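Local coordinates for periplasmic binding protein/LacI transcriptional regulator (PDB 3CTP) that binds beta-D-xylulofuranose in the cleft between its two sugar-binding lobes and probably acts as a LacI-family, DNA-binding repressor of transcription, at residues 63-68 with 91-96; 122-127 with 140-145; 235-240 with 261-266; 279-284 with 316-321. One frame throughout, in Å; residues are numbered along the deposited sequence. Where two conformers were deposited one is given.

Interaction 1. Residues 63-68 with 91-96; sequences IGLMVP and YTLFLC
Leu65, its CG anti to the backbone N (chi1 169°), lies side by side with Leu95 and points the same way, CD2 of Leu65 3.7 Å from CD2 of Leu95. Leu93 fills in beside them, its CD2 resting 3.8 Å from CB of Ile63 while its CD1 touches CD2 of Leu65 (4.1 Å). CD1 of Ile63 meets Tyr91 at CG, 3.6 Å away, the two side chains crossing at about a right angle. This leucine- and isoleucine-lined face is the tight part, with helix 73-88, the connection of this beta-alpha-beta unit, covering it through Ala79 and Glu83.

The other face is sparser across the strands. Gly64 offers no side chain, and the side-chain touch there is CG of Met66 on CB of Cys96 at 3.8 Å. Phe94 leads away and stacks on Phe94 of the second subunit. Thr92 is partly exposed and bonds through OG1 to Thr62.

Five backbone hydrogen bonds alternate between the parallel strands, ending with the nearly straight Val67 N to Cys96 O bond (2.8 Å, 175°). Regular backbone bonds thus fix the register, while the side-chain chemistry is almost wholly apolar, consistent with a buried pairing whose strand 92-97 forms part of the subunit interface.

Interaction 2. Residues 122-127 with 140-145; sequences ASRSQC and AFENHI. With XLF (beta-D-xylulofuranose), chain C.
Arg124 and Glu142 run alongside each other into the sugar pocket, CD of Arg124 3.7 Å from OE2 of Glu142, from the C-terminal ends of neighbouring parallel strands in a periplasmic-binding-protein-like lobe. Glu142 accepts hydrogen bonds from two sugar hydroxyls: O3 of xylulofuranose donates to OE1 at 2.5 Å and O4 to OE2 at 2.7 Å. O4 in turn lies in the plane of the Arg124 guanidinium, at its edge, and takes a bond from NH2 (2.9 Å, 158°); a second bond from NH2 to O5 is weak. One hydroxyl therefore links the two oppositely charged groups, whose charged atoms are not in contact.

In the next shell, Arg124 NH1 forms salt bridges with Asp213 and Asp100, which probably hold the guanidinium in place. CG of Glu142 sits over the centre of the Phe141 ring, 3.5 Å above its plane. The backbone helps as well: Phe141 O accepts from both Arg124 N and Asn143 N, and with Glu142 at phi 76° and psi -67° the second bond closes a classic gamma turn.

Farther out, ND2 of Asn143 donates to Ser125 O at 2.8 Å; the acceptor lies in the amide plane, whereas the donor stands above the carbonyl plane. CD1 of Ile145 packs on CB of Ser125. Ser125 OG is hydrogen-bonded to Glu105 and also accepts from Cys127 N at 3.1 Å, an ST turn.

Interaction 3. Residues 235-240 with 261-266; sequences IFVFND and VQIIGF. With XLF (beta-D-xylulofuranose), chain C.
Gly265 O is buried without a hydrogen-bond partner in the model, and it faces the edge of the Phe236 ring, in plane and 3.5 Å from CE1. The contact belongs to a beta-alpha-beta unit, strand 234-237, helix 240-252 and strand 262-264, in a parallel sheet. Backbone bonds such as Val237 N to Ile264 O (2.9 Å, 166°) pair the strands. Phe236 touches CG2 of Ile264 through CD1 and CD1 of Phe266 through CZ, the latter at 3.9 Å. On the other face CD1 of Ile235 touches both CG2 of Val261 (3.8 Å) and CD1 of Ile263, and Leu250 of the connecting helix covers the latter two residues.

Beyond the strands the pairing folds back, so that Asn239 lies nearest Phe266 and Asp240 nearest Gly265. Asp240 N makes a weak bond to Phe266 O, while its carboxylate also has partners outside the two segments: OD1 bonded to Thr281 OG1 and OD2 to Ser269 N. An alanine here would probably leave Thr281 OG1 and Ser269 N without these carboxylate partners and the loop at Gly265 and Phe266 less firmly held.

Asn239, with CG between backbone N and carbonyl carbon (chi1 69°), is the N-cap of helix 240-252, its OD1 accepting from Ala242 N. Its ND2 bonds to Asp213 and donates to O5 of xylulofuranose at 3.1 Å, with a nearly straight N-H...O angle of 168°.

Interaction 4. Residues 279-284 with 316-321; sequences LTTINQ and KLIERE. With XLF (beta-D-xylulofuranose), chain C.
Thr281 and Ile318 form an antiparallel hydrogen-bonded pair, Ile318 N to Thr281 O at 2.8 Å and Thr281 N to Ile318 O at 3.0 Å, in strand segments 281-283 and 316-318, whose N-to-C directions differ by 136°. Next to it Ile282 and Leu317 make a non-hydrogen-bonded pair, their CD1 atoms 4.0 Å apart.

The Arg320 side chain lies alongside that of Thr281, pointing the same way. Extended from CG to NE, it donates through NH1 to Leu279 O at 2.9 Å, in the carbonyl plane. One guanidinium face receives CG2 of Ile318, 3.7 Å above the plane and offset toward the rim, and NH2 bonds to Asn268. An alanine for this arginine would probably leave Leu279 O and Asn268 OD1 without these donors and uncover CG2 of Ile318. Thr280 holds the same residue by its backbone: OG1 accepts from Arg320 N at 2.9 Å and is also bonded to Thr323.

The chain runs on to Gln284, whose NE2 donates to O3 of xylulofuranose at 3.0 Å. An edge strand that pairs antiparallel with the last long strand and leads into the sugar cleft is consistent with the interlobe crossovers of the type I periplasmic-binding-protein fold.

Overall arrangement
Interactions 1, 2 and 4 reach one mixed sheet, interaction 3 the other, parallel one. Strands 62-67 and 119-123 are neighbours, and Ser123 OG bonds to Met66 O. Interactions 3 and 4 lie on the opposite side of the chain's centre, their centres about 9 Å apart, joined by Gly265 N with Thr280 O. Interactions 1, 2 and 3 are buried, whereas interaction 4 is partly exposed and mixes apolar pairs with a guanidinium. The side chains of interaction 1 are almost wholly apolar, and it faces the second subunit; interactions 2, 3 and 4 each end in polar groups that reach the sugar. Interaction 2 supplies charged groups, interactions 3 and 4 one amide each, and Phe141 touches Gln284 across the cleft.

Interaction 1. Residues 63-68 with 91-96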
# COMPACT_ATOMS: atom_id res chain seq x y z
N ILE A 63 -13.82 -0.99 16.04
CA ILE A 63 -14.55 -1.39 14.84
C ILE A 63 -13.60 -2.23 13.98
O ILE A 63 -12.40 -1.94 13.91
CB ILE A 63 -14.95 -0.15 14.04
CG1 ILE A 63 -16.09 0.53 14.79
CG2 ILE A 63 -15.35 -0.52 12.60
CD1 ILE A 63 -16.29 2.02 14.44
N GLY A 64 -14.11 -3.30 13.38
CA GLY A 64 -13.27 -4.10 12.48
C GLY A 64 -13.49 -3.64 11.07
O GLY A 64 -14.64 -3.53 10.62
N LEU A 65 -12.41 -3.32 10.37
CA LEU A 65 -12.50 -2.92 8.96
C LEU A 65 -11.91 -4.03 8.11
O LEU A 65 -10.71 -4.30 8.21
CB LEU A 65 -11.71 -1.64 8.72
CG LEU A 65 -11.48 -1.21 7.25
CD1 LEU A 65 -12.82 -1.01 6.52
CD2 LEU A 65 -10.67 0.07 7.16
N MET A 66 -12.73 -4.66 7.28
CA MET A 66 -12.21 -5.64 6.36
C MET A 66 -11.80 -4.94 5.09
O MET A 66 -12.60 -4.18 4.49
CB MET A 66 -13.24 -6.78 6.16
CG MET A 66 -13.21 -7.75 7.46
SD MET A 66 -14.14 -9.16 7.38
CE MET A 66 -15.70 -8.44 6.94
N VAL A 67 -10.56 -5.24 4.69
CA VAL A 67 -9.85 -4.66 3.59
C VAL A 67 -9.55 -5.79 2.57
O VAL A 67 -8.91 -6.76 2.94
CB VAL A 67 -8.49 -4.12 4.15
CG1 VAL A 67 -7.74 -3.39 3.13
CG2 VAL A 67 -8.72 -3.20 5.38
N PRO A 68 -9.90 -5.64 1.26
CA PRO A 68 -9.38 -6.67 0.31
C PRO A 68 -7.87 -6.83 0.42
O PRO A 68 -7.40 -7.85 0.92
CB PRO A 68 -9.72 -6.11 -1.07
CG PRO A 68 -10.99 -5.27 -0.80
CD PRO A 68 -10.85 -4.72 0.60
N TYR A 91 -13.71 5.62 18.43
CA TYR A 91 -13.41 4.21 18.14
C TYR A 91 -12.01 4.04 17.56
O TYR A 91 -11.51 4.91 16.83
CB TYR A 91 -14.41 3.65 17.12
CG TYR A 91 -15.80 3.53 17.68
CD1 TYR A 91 -16.24 2.33 18.21
CD2 TYR A 91 -16.66 4.63 17.71
CE1 TYR A 91 -17.52 2.21 18.73
CE2 TYR A 91 -17.92 4.52 18.24
CZ TYR A 91 -18.35 3.32 18.76
OH TYR A 91 -19.63 3.25 19.29
N THR A 92 -11.39 2.91 17.90
CA THR A 92 -10.18 2.47 17.20
C THR A 92 -10.56 1.43 16.14
O THR A 92 -11.71 0.99 16.10
CB THR A 92 -9.20 1.86 18.17
OG1 THR A 92 -9.90 1.00 19.07
CG2 THR A 92 -8.61 2.98 19.04
N LEU A 93 -9.63 1.07 15.26
CA LEU A 93 -9.92 0.10 14.19
C LEU A 93 -8.93 -1.09 14.25
O LEU A 93 -7.75 -0.90 14.52
CB LEU A 93 -9.67 0.73 12.83
CG LEU A 93 -10.60 1.71 12.17
CD1 LEU A 93 -10.08 1.94 10.74
CD2 LEU A 93 -11.98 1.13 12.14
N PHE A 94 -9.44 -2.28 13.98
CA PHE A 94 -8.61 -3.44 13.62
C PHE A 94 -8.77 -3.62 12.12
O PHE A 94 -9.91 -3.67 11.63
CB PHE A 94 -9.12 -4.71 14.29
CG PHE A 94 -8.85 -4.81 15.76
CD1 PHE A 94 -7.73 -4.23 16.31
CD2 PHE A 94 -9.69 -5.54 16.57
CE1 PHE A 94 -7.47 -4.34 17.69
CE2 PHE A 94 -9.43 -5.66 17.92
CZ PHE A 94 -8.34 -5.05 18.48
N LEU A 95 -7.68 -3.71 11.37
CA LEU A 95 -7.79 -3.98 9.93
C LEU A 95 -7.60 -5.45 9.68
O LEU A 95 -6.71 -6.07 10.26
CB LEU A 95 -6.71 -3.25 9.14
CG LEU A 95 -6.50 -1.78 9.43
CD1 LEU A 95 -5.45 -1.25 8.39
CD2 LEU A 95 -7.80 -1.05 9.28
N CYS A 96 -8.43 -6.01 8.80
CA CYS A 96 -8.41 -7.43 8.49
C CYS A 96 -8.32 -7.59 7.00
O CYS A 96 -9.14 -7.09 6.25
CB CYS A 96 -9.71 -8.09 8.98
SG CYS A 96 -9.94 -7.97 10.79

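Interaction 2. Residues 122-127 with 140-145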
# COMPACT_ATOMS: atom_id res chain seq x y z
N ALA A 122 -17.55 -4.04 6.00
CA ALA A 122 -17.29 -5.18 5.12
C ALA A 122 -17.07 -4.73 3.67
O ALA A 122 -18.03 -4.39 2.95
CB ALA A 122 -18.47 -6.15 5.20
N SER A 123 -15.81 -4.74 3.22
CA SER A 123 -15.48 -4.21 1.90
C SER A 123 -15.49 -5.29 0.83
O SER A 123 -14.91 -6.38 1.01
CB SER A 123 -14.11 -3.47 1.90
OG SER A 123 -14.10 -2.44 2.87
N ARG A 124 -16.15 -4.99 -0.29
CA ARG A 124 -16.09 -5.89 -1.43
C ARG A 124 -16.41 -7.33 -1.00
O ARG A 124 -15.76 -8.31 -1.42
CB ARG A 124 -14.73 -5.76 -2.14
CG ARG A 124 -14.82 -6.01 -3.63
CD ARG A 124 -13.75 -5.21 -4.38
NE ARG A 124 -12.40 -5.75 -4.14
CZ ARG A 124 -11.30 -5.15 -4.59
NH1 ARG A 124 -10.11 -5.69 -4.38
NH2 ARG A 124 -11.41 -4.00 -5.28
N SER A 125 -17.44 -7.46 -0.17
CA SER A 125 -17.78 -8.76 0.40
C SER A 125 -18.19 -9.80 -0.64
O SER A 125 -18.89 -9.48 -1.61
CB SER A 125 -18.96 -8.59 1.39
OG SER A 125 -19.34 -9.86 1.93
N GLN A 126 -17.81 -11.05 -0.39
CA GLN A 126 -18.31 -12.18 -1.18
C GLN A 126 -19.25 -13.11 -0.41
O GLN A 126 -19.71 -14.14 -0.94
CB GLN A 126 -17.16 -12.98 -1.77
CG GLN A 126 -16.36 -12.13 -2.75
CD GLN A 126 -15.29 -12.93 -3.45
OE1 GLN A 126 -15.43 -14.15 -3.64
NE2 GLN A 126 -14.21 -12.26 -3.83
N CYS A 127 -19.57 -12.75 0.82
CA CYS A 127 -20.57 -13.52 1.57
C CYS A 127 -21.97 -12.95 1.47
O CYS A 127 -22.21 -11.89 0.88
CB CYS A 127 -20.20 -13.59 3.03
SG CYS A 127 -18.52 -14.17 3.26
N ALA A 140 -21.58 -2.05 4.55
CA ALA A 140 -20.79 -2.67 3.45
C ALA A 140 -20.27 -1.60 2.53
O ALA A 140 -20.97 -0.62 2.26
CB ALA A 140 -21.68 -3.60 2.64
N PHE A 141 -19.03 -1.77 2.07
CA PHE A 141 -18.50 -0.95 0.96
C PHE A 141 -18.59 -1.71 -0.38
O PHE A 141 -18.06 -2.84 -0.49
CB PHE A 141 -17.05 -0.49 1.28
CG PHE A 141 -16.39 0.28 0.15
CD1 PHE A 141 -16.87 1.53 -0.23
CD2 PHE A 141 -15.28 -0.24 -0.51
CE1 PHE A 141 -16.24 2.25 -1.27
CE2 PHE A 141 -14.65 0.47 -1.55
CZ PHE A 141 -15.14 1.70 -1.92
N GLU A 142 -19.31 -1.13 -1.36
CA GLU A 142 -19.48 -1.66 -2.73
C GLU A 142 -20.41 -2.83 -2.93
O GLU A 142 -21.40 -2.71 -3.66
CB GLU A 142 -18.13 -1.97 -3.39
CG GLU A 142 -17.39 -0.66 -3.65
CD GLU A 142 -16.10 -0.84 -4.45
OE1 GLU A 142 -15.55 0.20 -4.90
OE2 GLU A 142 -15.65 -2.00 -4.63
N ASN A 143 -20.05 -3.99 -2.38
CA ASN A 143 -20.84 -5.17 -2.69
C ASN A 143 -21.98 -5.30 -1.70
O ASN A 143 -21.79 -5.15 -0.49
CB ASN A 143 -19.98 -6.43 -2.60
CG ASN A 143 -19.09 -6.63 -3.81
OD1 ASN A 143 -19.05 -5.82 -4.73
ND2 ASN A 143 -18.36 -7.76 -3.81
N HIS A 144 -23.16 -5.59 -2.23
CA HIS A 144 -24.35 -5.78 -1.41
C HIS A 144 -24.27 -7.12 -0.71
O HIS A 144 -23.93 -8.13 -1.32
CB HIS A 144 -25.59 -5.74 -2.31
CG HIS A 144 -25.87 -4.37 -2.84
ND1 HIS A 144 -25.24 -3.85 -3.95
CD2 HIS A 144 -26.69 -3.39 -2.38
CE1 HIS A 144 -25.65 -2.60 -4.15
NE2 HIS A 144 -26.53 -2.30 -3.21
N ILE A 145 -24.64 -7.16 0.56
CA ILE A 145 -24.52 -8.39 1.33
C ILE A 145 -25.89 -8.99 1.59
O ILE A 145 -26.21 -10.08 1.07
CB ILE A 145 -23.76 -8.10 2.63
CG1 ILE A 145 -22.39 -7.58 2.26
CG2 ILE A 145 -23.56 -9.41 3.43
CD1 ILE A 145 -21.49 -7.33 3.48
O4 XLF C . -13.70 -2.63 -6.40
C4 XLF C . -13.13 -1.49 -7.04
C5 XLF C . -11.96 -1.97 -7.87
O5 XLF C . -10.78 -1.52 -7.20
C3 XLF C . -12.51 -0.54 -6.02
O3 XLF C . -13.28 0.66 -5.87
C2 XLF C . -11.17 -0.27 -6.65
O2 XLF C . -11.29 0.70 -7.71
C1 XLF C . -10.13 0.17 -5.64
O1 XLF C . -8.86 0.29 -6.29
O HOH W 1 -19.28 -5.38 0.60

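Interaction 3. Residues 235-240 with 261-266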
# COMPACT_ATOMS: atom_id res chain seq x y z
N ILE A 235 -7.24 3.40 -23.63
CA ILE A 235 -7.51 2.25 -22.77
C ILE A 235 -8.07 2.77 -21.46
O ILE A 235 -7.48 3.68 -20.85
CB ILE A 235 -6.20 1.51 -22.45
CG1 ILE A 235 -5.53 1.03 -23.74
CG2 ILE A 235 -6.49 0.28 -21.56
CD1 ILE A 235 -4.14 0.46 -23.52
N PHE A 236 -9.20 2.20 -21.02
CA PHE A 236 -9.74 2.48 -19.70
C PHE A 236 -9.43 1.26 -18.84
O PHE A 236 -9.83 0.15 -19.19
CB PHE A 236 -11.28 2.69 -19.80
CG PHE A 236 -12.01 2.77 -18.47
CD1 PHE A 236 -11.46 3.45 -17.39
CD2 PHE A 236 -13.29 2.20 -18.33
CE1 PHE A 236 -12.14 3.52 -16.17
CE2 PHE A 236 -13.99 2.26 -17.10
CZ PHE A 236 -13.42 2.95 -16.02
N VAL A 237 -8.70 1.47 -17.74
CA VAL A 237 -8.37 0.37 -16.84
C VAL A 237 -9.15 0.50 -15.55
O VAL A 237 -9.33 1.60 -15.03
CB VAL A 237 -6.85 0.34 -16.52
CG1 VAL A 237 -6.52 -0.95 -15.77
CG2 VAL A 237 -6.02 0.44 -17.80
N PHE A 238 -9.64 -0.63 -15.03
CA PHE A 238 -10.64 -0.58 -13.96
C PHE A 238 -10.20 0.09 -12.67
O PHE A 238 -11.06 0.52 -11.89
CB PHE A 238 -11.18 -2.00 -13.66
CG PHE A 238 -10.16 -2.94 -13.05
CD1 PHE A 238 -10.07 -3.09 -11.67
CD2 PHE A 238 -9.35 -3.73 -13.86
CE1 PHE A 238 -9.14 -3.97 -11.14
CE2 PHE A 238 -8.44 -4.63 -13.33
CZ PHE A 238 -8.34 -4.74 -11.96
N ASN A 239 -8.90 0.16 -12.39
CA ASN A 239 -8.46 1.01 -11.28
C ASN A 239 -7.05 1.50 -11.49
O ASN A 239 -6.40 1.12 -12.47
CB ASN A 239 -8.66 0.35 -9.89
CG ASN A 239 -7.74 -0.81 -9.65
OD1 ASN A 239 -6.74 -0.97 -10.33
ND2 ASN A 239 -8.08 -1.65 -8.65
N ASP A 240 -6.62 2.42 -10.64
CA ASP A 240 -5.34 3.08 -10.87
C ASP A 240 -4.15 2.15 -10.70
O ASP A 240 -3.18 2.26 -11.44
CB ASP A 240 -5.15 4.30 -9.95
CG ASP A 240 -6.06 5.46 -10.30
OD1 ASP A 240 -6.66 5.47 -11.40
OD2 ASP A 240 -6.14 6.39 -9.46
N VAL A 261 -0.81 5.99 -27.20
CA VAL A 261 -2.04 5.45 -26.64
C VAL A 261 -2.36 6.26 -25.40
O VAL A 261 -1.43 6.66 -24.67
CB VAL A 261 -1.90 3.97 -26.32
CG1 VAL A 261 -0.83 3.78 -25.31
CG2 VAL A 261 -3.25 3.40 -25.80
N GLN A 262 -3.64 6.54 -25.19
CA GLN A 262 -4.08 7.32 -24.02
C GLN A 262 -4.63 6.36 -22.99
O GLN A 262 -5.18 5.32 -23.36
CB GLN A 262 -5.15 8.32 -24.41
CG GLN A 262 -4.67 9.33 -25.50
CD GLN A 262 -5.70 10.40 -25.74
OE1 GLN A 262 -6.11 11.09 -24.81
NE2 GLN A 262 -6.16 10.51 -26.99
N ILE A 263 -4.50 6.71 -21.70
CA ILE A 263 -4.89 5.80 -20.60
C ILE A 263 -5.72 6.59 -19.61
O ILE A 263 -5.35 7.72 -19.23
CB ILE A 263 -3.65 5.28 -19.83
CG1 ILE A 263 -2.55 4.79 -20.79
CG2 ILE A 263 -4.07 4.21 -18.81
CD1 ILE A 263 -2.88 3.54 -21.52
N ILE A 264 -6.83 6.00 -19.16
CA ILE A 264 -7.55 6.55 -18.01
C ILE A 264 -7.77 5.41 -17.01
O ILE A 264 -8.10 4.29 -17.42
CB ILE A 264 -8.88 7.20 -18.43
CG1 ILE A 264 -9.66 7.73 -17.21
CG2 ILE A 264 -9.73 6.24 -19.25
CD1 ILE A 264 -10.77 8.69 -17.61
N GLY A 265 -7.56 5.68 -15.72
CA GLY A 265 -7.80 4.68 -14.66
C GLY A 265 -9.06 4.99 -13.86
O GLY A 265 -10.01 5.61 -14.37
N PHE A 266 -9.08 4.55 -12.59
CA PHE A 266 -10.18 4.87 -11.71
C PHE A 266 -9.68 4.80 -10.28
O PHE A 266 -8.98 3.85 -9.94
CB PHE A 266 -11.31 3.83 -11.87
CG PHE A 266 -12.70 4.34 -11.53
CD1 PHE A 266 -13.61 4.61 -12.55
CD2 PHE A 266 -13.12 4.46 -10.22
CE1 PHE A 266 -14.91 5.05 -12.26
CE2 PHE A 266 -14.40 4.90 -9.91
CZ PHE A 266 -15.30 5.20 -10.95
O4 XLF C . -13.70 -2.63 -6.40
C4 XLF C . -13.13 -1.49 -7.04
C5 XLF C . -11.96 -1.97 -7.87
O5 XLF C . -10.78 -1.52 -7.20
C3 XLF C . -12.51 -0.54 -6.02
O3 XLF C . -13.28 0.66 -5.87
C2 XLF C . -11.17 -0.27 -6.65
O2 XLF C . -11.29 0.70 -7.71
C1 XLF C . -10.13 0.17 -5.64
O1 XLF C . -8.86 0.29 -6.29

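Interaction 4. Residues 279-284 with 316-321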
# COMPACT_ATOMS: atom_id res chain seq x y z
N LEU A 279 -1.45 10.04 -14.13
CA LEU A 279 -2.57 9.27 -14.68
C LEU A 279 -3.90 10.03 -14.64
O LEU A 279 -4.38 10.40 -13.57
CB LEU A 279 -2.72 7.99 -13.84
CG LEU A 279 -3.84 7.03 -14.20
CD1 LEU A 279 -3.67 6.47 -15.59
CD2 LEU A 279 -3.81 5.89 -13.20
N THR A 280 -4.52 10.22 -15.80
CA THR A 280 -5.90 10.69 -15.83
C THR A 280 -6.78 9.62 -15.20
O THR A 280 -6.58 8.42 -15.42
CB THR A 280 -6.32 10.93 -17.27
OG1 THR A 280 -5.53 11.99 -17.80
CG2 THR A 280 -7.81 11.27 -17.35
N THR A 281 -7.75 10.05 -14.40
CA THR A 281 -8.49 9.06 -13.61
C THR A 281 -9.84 9.62 -13.21
O THR A 281 -10.17 10.76 -13.52
CB THR A 281 -7.66 8.63 -12.37
OG1 THR A 281 -8.30 7.53 -11.70
CG2 THR A 281 -7.50 9.81 -11.41
N ILE A 282 -10.64 8.78 -12.57
CA ILE A 282 -11.92 9.19 -12.02
C ILE A 282 -11.77 9.16 -10.51
O ILE A 282 -11.39 8.15 -9.90
CB ILE A 282 -13.04 8.20 -12.39
CG1 ILE A 282 -13.13 8.01 -13.92
CG2 ILE A 282 -14.39 8.70 -11.82
CD1 ILE A 282 -13.48 9.30 -14.70
N ASN A 283 -12.04 10.30 -9.88
CA ASN A 283 -11.93 10.42 -8.44
C ASN A 283 -13.01 9.69 -7.67
O ASN A 283 -14.20 9.97 -7.87
CB ASN A 283 -12.04 11.92 -8.07
CG ASN A 283 -11.76 12.18 -6.61
OD1 ASN A 283 -10.61 12.09 -6.16
ND2 ASN A 283 -12.82 12.53 -5.85
N GLN A 284 -12.62 8.80 -6.75
CA GLN A 284 -13.53 8.39 -5.67
C GLN A 284 -13.31 9.26 -4.46
O GLN A 284 -12.15 9.48 -4.05
CB GLN A 284 -13.25 6.94 -5.24
CG GLN A 284 -13.58 5.91 -6.29
CD GLN A 284 -13.77 4.54 -5.67
OE1 GLN A 284 -14.74 4.33 -4.95
NE2 GLN A 284 -12.87 3.58 -5.98
N LYS A 316 -15.75 12.37 -10.08
CA LYS A 316 -15.42 13.39 -11.06
C LYS A 316 -14.14 13.05 -11.79
O LYS A 316 -13.26 12.37 -11.26
CB LYS A 316 -15.26 14.73 -10.37
CG LYS A 316 -14.08 14.77 -9.47
CD LYS A 316 -14.00 16.06 -8.66
CE LYS A 316 -12.77 16.00 -7.75
NZ LYS A 316 -12.99 16.67 -6.43
N LEU A 317 -14.04 13.55 -13.02
CA LEU A 317 -12.86 13.32 -13.84
C LEU A 317 -11.68 14.15 -13.35
O LEU A 317 -11.84 15.36 -13.07
CB LEU A 317 -13.19 13.73 -15.28
CG LEU A 317 -12.02 13.75 -16.24
CD1 LEU A 317 -11.64 12.30 -16.52
CD2 LEU A 317 -12.47 14.44 -17.53
N ILE A 318 -10.51 13.52 -13.24
CA ILE A 318 -9.27 14.23 -12.90
C ILE A 318 -8.35 14.11 -14.12
O ILE A 318 -7.83 13.02 -14.41
CB ILE A 318 -8.56 13.60 -11.68
CG1 ILE A 318 -9.51 13.49 -10.49
CG2 ILE A 318 -7.26 14.38 -11.34
CD1 ILE A 318 -9.99 14.80 -9.96
N GLU A 319 -8.19 15.19 -14.88
CA GLU A 319 -7.40 15.12 -16.11
C GLU A 319 -5.93 15.34 -15.79
O GLU A 319 -5.59 16.34 -15.17
CB GLU A 319 -7.84 16.22 -17.10
CG GLU A 319 -9.17 15.97 -17.77
CD GLU A 319 -9.40 16.95 -18.93
OE1 GLU A 319 -8.63 16.92 -19.93
OE2 GLU A 319 -10.36 17.75 -18.82
N ARG A 320 -5.08 14.40 -16.19
CA ARG A 320 -3.65 14.53 -16.00
C ARG A 320 -2.93 14.29 -17.33
O ARG A 320 -3.40 14.77 -18.37
CB ARG A 320 -3.15 13.60 -14.91
CG ARG A 320 -3.83 13.84 -13.57
CD ARG A 320 -3.03 13.18 -12.47
NE ARG A 320 -3.55 13.44 -11.13
CZ ARG A 320 -4.07 12.50 -10.35
NH1 ARG A 320 -4.19 11.24 -10.78
NH2 ARG A 320 -4.47 12.83 -9.13
N GLU A 321 -1.79 13.61 -17.31
CA GLU A 321 -0.91 13.61 -18.48
C GLU A 321 -1.06 12.42 -19.41
O GLU A 321 -0.49 12.42 -20.52
CB GLU A 321 0.56 13.73 -18.04
CG GLU A 321 0.94 15.06 -17.37
CD GLU A 321 2.31 15.00 -16.67
OE1 GLU A 321 2.75 13.90 -16.25
OE2 GLU A 321 2.96 16.06 -16.53
O4 XLF C . -13.70 -2.63 -6.40
C4 XLF C . -13.13 -1.49 -7.04
C5 XLF C . -11.96 -1.97 -7.87
O5 XLF C . -10.78 -1.52 -7.20
C3 XLF C . -12.51 -0.54 -6.02
O3 XLF C . -13.28 0.66 -5.87
C2 XLF C . -11.17 -0.27 -6.65
O2 XLF C . -11.29 0.70 -7.71
C1 XLF C . -10.13 0.17 -5.64
O1 XLF C . -8.86 0.29 -6.29